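PDB 3QR0: phospholipase C-beta (PLC-beta) from Sepia officinalis, which is a phospholipase C-beta that combines a PH domain, EF-hand modules, a calcium-bearing TIM-barrel-type X/Y region and a C2 domain. Local coordinates for residues Asp320-Ile334 with Asn617-Arg630. Residues are numbered along the deposited sequence; the frame is centred on the assembly and turned at random.
Sequences DLGANMKLTLAAYYI and NGCSGYLLKPEFMR
Lys625 lies across one face of the Tyr333 ring, its CG 3.6 Å from the ring centroid and almost on the normal. The chain then bends at chi3 (-91°), which carries NZ past the ring to the carbonyl oxygens of Gly592 and Asn564, while Tyr333 OH bonds to Trp589 O. Tyr332 and Tyr622 project from the other side of the two-stranded sheet. Leu624 CD1 sits over a face of Tyr332, whose hydroxyl, at the ring edge, donates to Asn324 O and accepts from Leu327 N, pinning the loop around it. Ile334 CG2 covers one face of Tyr622, 4.2 Å from its centroid; Leu329 CD2 and Tyr332 CB come in at the edge, and Met325 CE reaches Tyr622 CB at 3.5 Å.

The amide of Asn617 works in both directions. Asn617 OD1 accepts from Ala323 N (3.0 Å), with the donor tilted 29° from the carbonyl plane; ND2 gives a good bond to Tyr622 O and a weak one to Met325 SD. CG stands anti to the backbone N (chi1 -160°), bringing the amide back to the loop 320-325.

Strands 332-334 and 622-624 run antiparallel: Tyr333 and Leu623 exchange both backbone bonds, and Lys625 N extends the pairing to Ala331 O (2.9 Å). This pairing ties the X region to the Y region; backbone bonds join Asn617-Gly618 to helix 316-319 and Ile334 to Gln594, just before strand 595-596.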
loop_
_atom_site.group_PDB
_atom_site.type_symbol
_atom_site.label_atom_id
_atom_site.label_comp_id
_atom_site.label_asym_id
_atom_site.label_seq_id
_atom_site.Cartn_x
_atom_site.Cartn_y
_atom_site.Cartn_z
ATOM N N ASP A 320 7.193 9.583 -5.347
ATOM C CA ASP A 320 7.571 9.484 -6.757
ATOM C C ASP A 320 8.587 8.361 -6.939
ATOM O O ASP A 320 9.269 7.974 -5.992
ATOM C CB ASP A 320 8.159 10.829 -7.216
ATOM C CG ASP A 320 8.350 10.917 -8.723
ATOM O OD1 ASP A 320 7.504 10.405 -9.480
ATOM O OD2 ASP A 320 9.351 11.524 -9.152
ATOM N N LEU A 321 8.687 7.829 -8.152
ATOM C CA LEU A 321 9.662 6.782 -8.438
ATOM C C LEU A 321 11.022 7.448 -8.637
ATOM O O LEU A 321 11.514 7.587 -9.756
ATOM C CB LEU A 321 9.233 5.948 -9.652
ATOM C CG LEU A 321 9.716 4.495 -9.645
ATOM C CD1 LEU A 321 8.953 3.676 -10.669
ATOM C CD2 LEU A 321 11.209 4.419 -9.899
ATOM N N GLY A 322 11.612 7.867 -7.520
ATOM C CA GLY A 322 12.818 8.685 -7.521
ATOM C C GLY A 322 14.082 7.982 -7.074
ATOM O O GLY A 322 15.167 8.547 -7.170
ATOM N N ALA A 323 13.962 6.750 -6.589
ATOM C CA ALA A 323 15.134 6.027 -6.099
ATOM C C ALA A 323 16.059 5.641 -7.248
ATOM O O ALA A 323 15.626 5.498 -8.394
ATOM C CB ALA A 323 14.718 4.787 -5.317
ATOM N N ASN A 324 17.337 5.492 -6.924
ATOM C CA ASN A 324 18.320 4.967 -7.857
ATOM C C ASN A 324 18.006 3.500 -8.128
ATOM O O ASN A 324 18.170 2.653 -7.243
ATOM C CB ASN A 324 19.723 5.127 -7.261
ATOM C CG ASN A 324 20.816 4.509 -8.119
ATOM O OD1 ASN A 324 20.597 4.128 -9.264
ATOM N ND2 ASN A 324 22.015 4.421 -7.554
ATOM N N MET A 325 17.549 3.213 -9.346
ATOM C CA MET A 325 17.178 1.858 -9.754
ATOM C C MET A 325 18.291 1.152 -10.528
ATOM O O MET A 325 18.058 0.112 -11.150
ATOM C CB MET A 325 15.909 1.902 -10.616
ATOM C CG MET A 325 14.707 2.556 -9.933
ATOM S SD MET A 325 14.331 1.818 -8.325
ATOM C CE MET A 325 13.844 0.165 -8.802
ATOM N N LYS A 326 19.498 1.707 -10.485
ATOM C CA LYS A 326 20.613 1.197 -11.280
ATOM C C LYS A 326 21.734 0.589 -10.428
ATOM O O LYS A 326 22.906 0.668 -10.782
ATOM C CB LYS A 326 21.146 2.313 -12.183
ATOM C CG LYS A 326 20.087 2.897 -13.115
ATOM C CD LYS A 326 20.638 4.052 -13.940
ATOM C CE LYS A 326 19.565 4.642 -14.843
ATOM N NZ LYS A 326 20.150 5.478 -15.935
ATOM N N LEU A 327 21.362 -0.037 -9.313
ATOM C CA LEU A 327 22.296 -0.845 -8.534
ATOM C C LEU A 327 21.913 -2.319 -8.656
ATOM O O LEU A 327 20.834 -2.647 -9.147
ATOM C CB LEU A 327 22.293 -0.400 -7.069
ATOM C CG LEU A 327 22.734 1.059 -6.854
ATOM C CD1 LEU A 327 22.584 1.463 -5.400
ATOM C CD2 LEU A 327 24.171 1.272 -7.335
ATOM N N THR A 328 22.809 -3.202 -8.223
ATOM C CA THR A 328 22.551 -4.637 -8.236
ATOM C C THR A 328 21.219 -4.993 -7.547
ATOM O O THR A 328 20.848 -4.357 -6.564
ATOM C CB THR A 328 23.702 -5.407 -7.556
ATOM O OG1 THR A 328 23.378 -6.800 -7.493
ATOM C CG2 THR A 328 23.948 -4.887 -6.131
ATOM N N LEU A 329 20.510 -5.998 -8.070
ATOM C CA LEU A 329 19.252 -6.493 -7.457
ATOM C C LEU A 329 19.350 -6.736 -5.952
ATOM O O LEU A 329 18.379 -6.524 -5.215
ATOM C CB LEU A 329 18.789 -7.809 -8.104
ATOM C CG LEU A 329 17.772 -7.756 -9.248
ATOM C CD1 LEU A 329 17.544 -9.165 -9.811
ATOM C CD2 LEU A 329 16.454 -7.158 -8.778
ATOM N N ALA A 330 20.508 -7.216 -5.508
ATOM C CA ALA A 330 20.753 -7.496 -4.092
ATOM C C ALA A 330 20.631 -6.249 -3.197
ATOM O O ALA A 330 20.490 -6.376 -1.988
ATOM C CB ALA A 330 22.136 -8.150 -3.912
ATOM N N ALA A 331 20.663 -5.063 -3.798
ATOM C CA ALA A 331 20.616 -3.799 -3.061
ATOM C C ALA A 331 19.211 -3.330 -2.655
ATOM O O ALA A 331 19.077 -2.292 -2.021
ATOM C CB ALA A 331 21.311 -2.704 -3.879
ATOM N N TYR A 332 18.178 -4.090 -3.000
ATOM C CA TYR A 332 16.802 -3.631 -2.832
ATOM C C TYR A 332 15.975 -4.534 -1.937
ATOM O O TYR A 332 16.187 -5.743 -1.889
ATOM C CB TYR A 332 16.118 -3.534 -4.197
ATOM C CG TYR A 332 16.811 -2.575 -5.118
ATOM C CD1 TYR A 332 16.415 -1.246 -5.201
ATOM C CD2 TYR A 332 17.887 -2.989 -5.888
ATOM C CE1 TYR A 332 17.073 -0.351 -6.044
ATOM C CE2 TYR A 332 18.548 -2.107 -6.726
ATOM C CZ TYR A 332 18.141 -0.793 -6.797
ATOM O OH TYR A 332 18.812 0.063 -7.632
ATOM N N TYR A 333 15.015 -3.934 -1.246
ATOM C CA TYR A 333 13.922 -4.691 -0.663
ATOM C C TYR A 333 12.878 -4.816 -1.769
ATOM O O TYR A 333 12.531 -3.822 -2.404
ATOM C CB TYR A 333 13.331 -3.969 0.543
ATOM C CG TYR A 333 14.284 -3.788 1.697
ATOM C CD1 TYR A 333 14.974 -4.875 2.237
ATOM C CD2 TYR A 333 14.476 -2.536 2.270
ATOM C CE1 TYR A 333 15.846 -4.711 3.310
ATOM C CE2 TYR A 333 15.344 -2.362 3.344
ATOM C CZ TYR A 333 16.023 -3.450 3.861
ATOM O OH TYR A 333 16.887 -3.274 4.920
ATOM N N ILE A 334 12.408 -6.035 -2.005
ATOM C CA ILE A 334 11.530 -6.348 -3.133
ATOM C C ILE A 334 10.229 -6.956 -2.591
ATOM O O ILE A 334 10.251 -7.967 -1.888
ATOM C CB ILE A 334 12.212 -7.333 -4.106
ATOM C CG1 ILE A 334 13.580 -6.798 -4.550
ATOM C CG2 ILE A 334 11.320 -7.599 -5.323
ATOM C CD1 ILE A 334 14.331 -7.715 -5.509
ATOM N N ASN A 617 8.332 4.987 -3.564
ATOM C CA ASN A 617 9.064 4.744 -4.802
ATOM C C ASN A 617 8.131 4.311 -5.943
ATOM O O ASN A 617 8.373 3.316 -6.625
ATOM C CB ASN A 617 10.204 3.744 -4.597
ATOM C CG ASN A 617 11.260 3.836 -5.689
ATOM O OD1 ASN A 617 11.615 4.932 -6.132
ATOM N ND2 ASN A 617 11.763 2.683 -6.134
ATOM N N GLY A 618 7.061 5.079 -6.124
ATOM C CA GLY A 618 6.138 4.906 -7.247
ATOM C C GLY A 618 5.293 3.652 -7.204
ATOM O O GLY A 618 4.750 3.237 -8.225
ATOM N N CYS A 619 5.164 3.053 -6.023
ATOM C CA CYS A 619 4.542 1.737 -5.886
ATOM C C CYS A 619 5.160 0.728 -6.874
ATOM O O CYS A 619 4.473 -0.130 -7.432
ATOM C CB CYS A 619 3.023 1.842 -6.055
ATOM S SG CYS A 619 2.117 0.489 -5.266
ATOM N N SER A 620 6.471 0.835 -7.059
ATOM C CA SER A 620 7.211 -0.015 -7.998
ATOM C C SER A 620 7.458 -1.426 -7.466
ATOM O O SER A 620 7.789 -2.331 -8.231
ATOM C CB SER A 620 8.560 0.622 -8.307
ATOM O OG SER A 620 9.348 0.710 -7.129
ATOM N N GLY A 621 7.333 -1.595 -6.151
ATOM C CA GLY A 621 7.664 -2.854 -5.496
ATOM C C GLY A 621 9.143 -2.995 -5.172
ATOM O O GLY A 621 9.573 -4.059 -4.733
ATOM N N TYR A 622 9.916 -1.927 -5.388
ATOM C CA TYR A 622 11.347 -1.894 -5.073
ATOM C C TYR A 622 11.682 -0.711 -4.176
ATOM O O TYR A 622 11.311 0.419 -4.480
ATOM C CB TYR A 622 12.171 -1.789 -6.358
ATOM C CG TYR A 622 12.256 -3.086 -7.106
ATOM C CD1 TYR A 622 11.198 -3.528 -7.897
ATOM C CD2 TYR A 622 13.392 -3.886 -7.015
ATOM C CE1 TYR A 622 11.276 -4.738 -8.577
ATOM C CE2 TYR A 622 13.475 -5.082 -7.678
ATOM C CZ TYR A 622 12.418 -5.507 -8.460
ATOM O OH TYR A 622 12.511 -6.705 -9.116
ATOM N N LEU A 623 12.392 -0.978 -3.079
ATOM C CA LEU A 623 12.915 0.065 -2.205
ATOM C C LEU A 623 14.416 -0.157 -2.046
ATOM O O LEU A 623 14.855 -1.271 -1.750
ATOM C CB LEU A 623 12.247 0.012 -0.833
ATOM C CG LEU A 623 10.747 0.303 -0.785
ATOM C CD1 LEU A 623 10.158 -0.094 0.572
ATOM C CD2 LEU A 623 10.488 1.766 -1.082
ATOM N N LEU A 624 15.195 0.900 -2.245
ATOM C CA LEU A 624 16.644 0.816 -2.115
ATOM C C LEU A 624 17.014 0.673 -0.642
ATOM O O LEU A 624 16.553 1.457 0.187
ATOM C CB LEU A 624 17.300 2.070 -2.707
ATOM C CG LEU A 624 18.830 2.084 -2.774
ATOM C CD1 LEU A 624 19.312 0.954 -3.675
ATOM C CD2 LEU A 624 19.347 3.436 -3.267
ATOM N N LYS A 625 17.837 -0.320 -0.314
ATOM C CA LYS A 625 18.312 -0.485 1.061
ATOM C C LYS A 625 19.176 0.715 1.499
ATOM O O LYS A 625 19.817 1.367 0.670
ATOM C CB LYS A 625 19.098 -1.796 1.222
ATOM C CG LYS A 625 18.239 -3.058 1.062
ATOM C CD LYS A 625 18.936 -4.319 1.585
ATOM C CE LYS A 625 19.720 -5.023 0.513
ATOM N NZ LYS A 625 20.563 -6.134 1.038
ATOM N N PRO A 626 19.184 1.023 2.805
ATOM C CA PRO A 626 20.046 2.115 3.274
ATOM C C PRO A 626 21.517 1.921 2.874
ATOM O O PRO A 626 21.999 0.793 2.813
ATOM C CB PRO A 626 19.882 2.062 4.795
ATOM C CG PRO A 626 18.538 1.459 5.015
ATOM C CD PRO A 626 18.332 0.484 3.882
ATOM N N GLU A 627 22.208 3.017 2.584
ATOM C CA GLU A 627 23.591 2.956 2.104
ATOM C C GLU A 627 24.494 2.119 3.010
ATOM O O GLU A 627 25.296 1.316 2.519
ATOM C CB GLU A 627 24.178 4.365 1.955
ATOM C CG GLU A 627 25.472 4.408 1.156
ATOM C CD GLU A 627 25.996 5.821 0.957
ATOM O OE1 GLU A 627 26.013 6.601 1.934
ATOM O OE2 GLU A 627 26.399 6.148 -0.177
ATOM N N PHE A 628 24.348 2.274 4.326
ATOM C CA PHE A 628 25.205 1.539 5.257
ATOM C C PHE A 628 25.040 0.020 5.111
ATOM O O PHE A 628 25.979 -0.722 5.390
ATOM C CB PHE A 628 24.984 1.990 6.710
ATOM C CG PHE A 628 23.799 1.360 7.380
ATOM C CD1 PHE A 628 23.958 0.255 8.204
ATOM C CD2 PHE A 628 22.526 1.882 7.203
ATOM C CE1 PHE A 628 22.859 -0.329 8.834
ATOM C CE2 PHE A 628 21.424 1.304 7.823
ATOM C CZ PHE A 628 21.592 0.198 8.642
ATOM N N MET A 629 23.863 -0.422 4.660
ATOM C CA MET A 629 23.578 -1.846 4.424
ATOM C C MET A 629 24.160 -2.359 3.112
ATOM O O MET A 629 24.181 -3.570 2.880
ATOM C CB MET A 629 22.062 -2.103 4.378
ATOM C CG MET A 629 21.298 -1.699 5.623
ATOM S SD MET A 629 21.444 -2.910 6.941
ATOM C CE MET A 629 20.438 -4.244 6.283
ATOM N N ARG A 630 24.582 -1.442 2.241
ATOM C CA ARG A 630 25.165 -1.792 0.947
ATOM C C ARG A 630 26.685 -1.632 0.922
ATOM O O ARG A 630 27.336 -2.071 -0.023
ATOM C CB ARG A 630 24.544 -0.928 -0.152
ATOM C CG ARG A 630 23.044 -1.138 -0.315
ATOM C CD ARG A 630 22.470 -0.338 -1.470
ATOM N NE ARG A 630 21.972 0.976 -1.056
ATOM C CZ ARG A 630 22.513 2.151 -1.375
ATOM N NH1 ARG A 630 23.606 2.231 -2.127
ATOM N NH2 ARG A 630 21.944 3.268 -0.939
#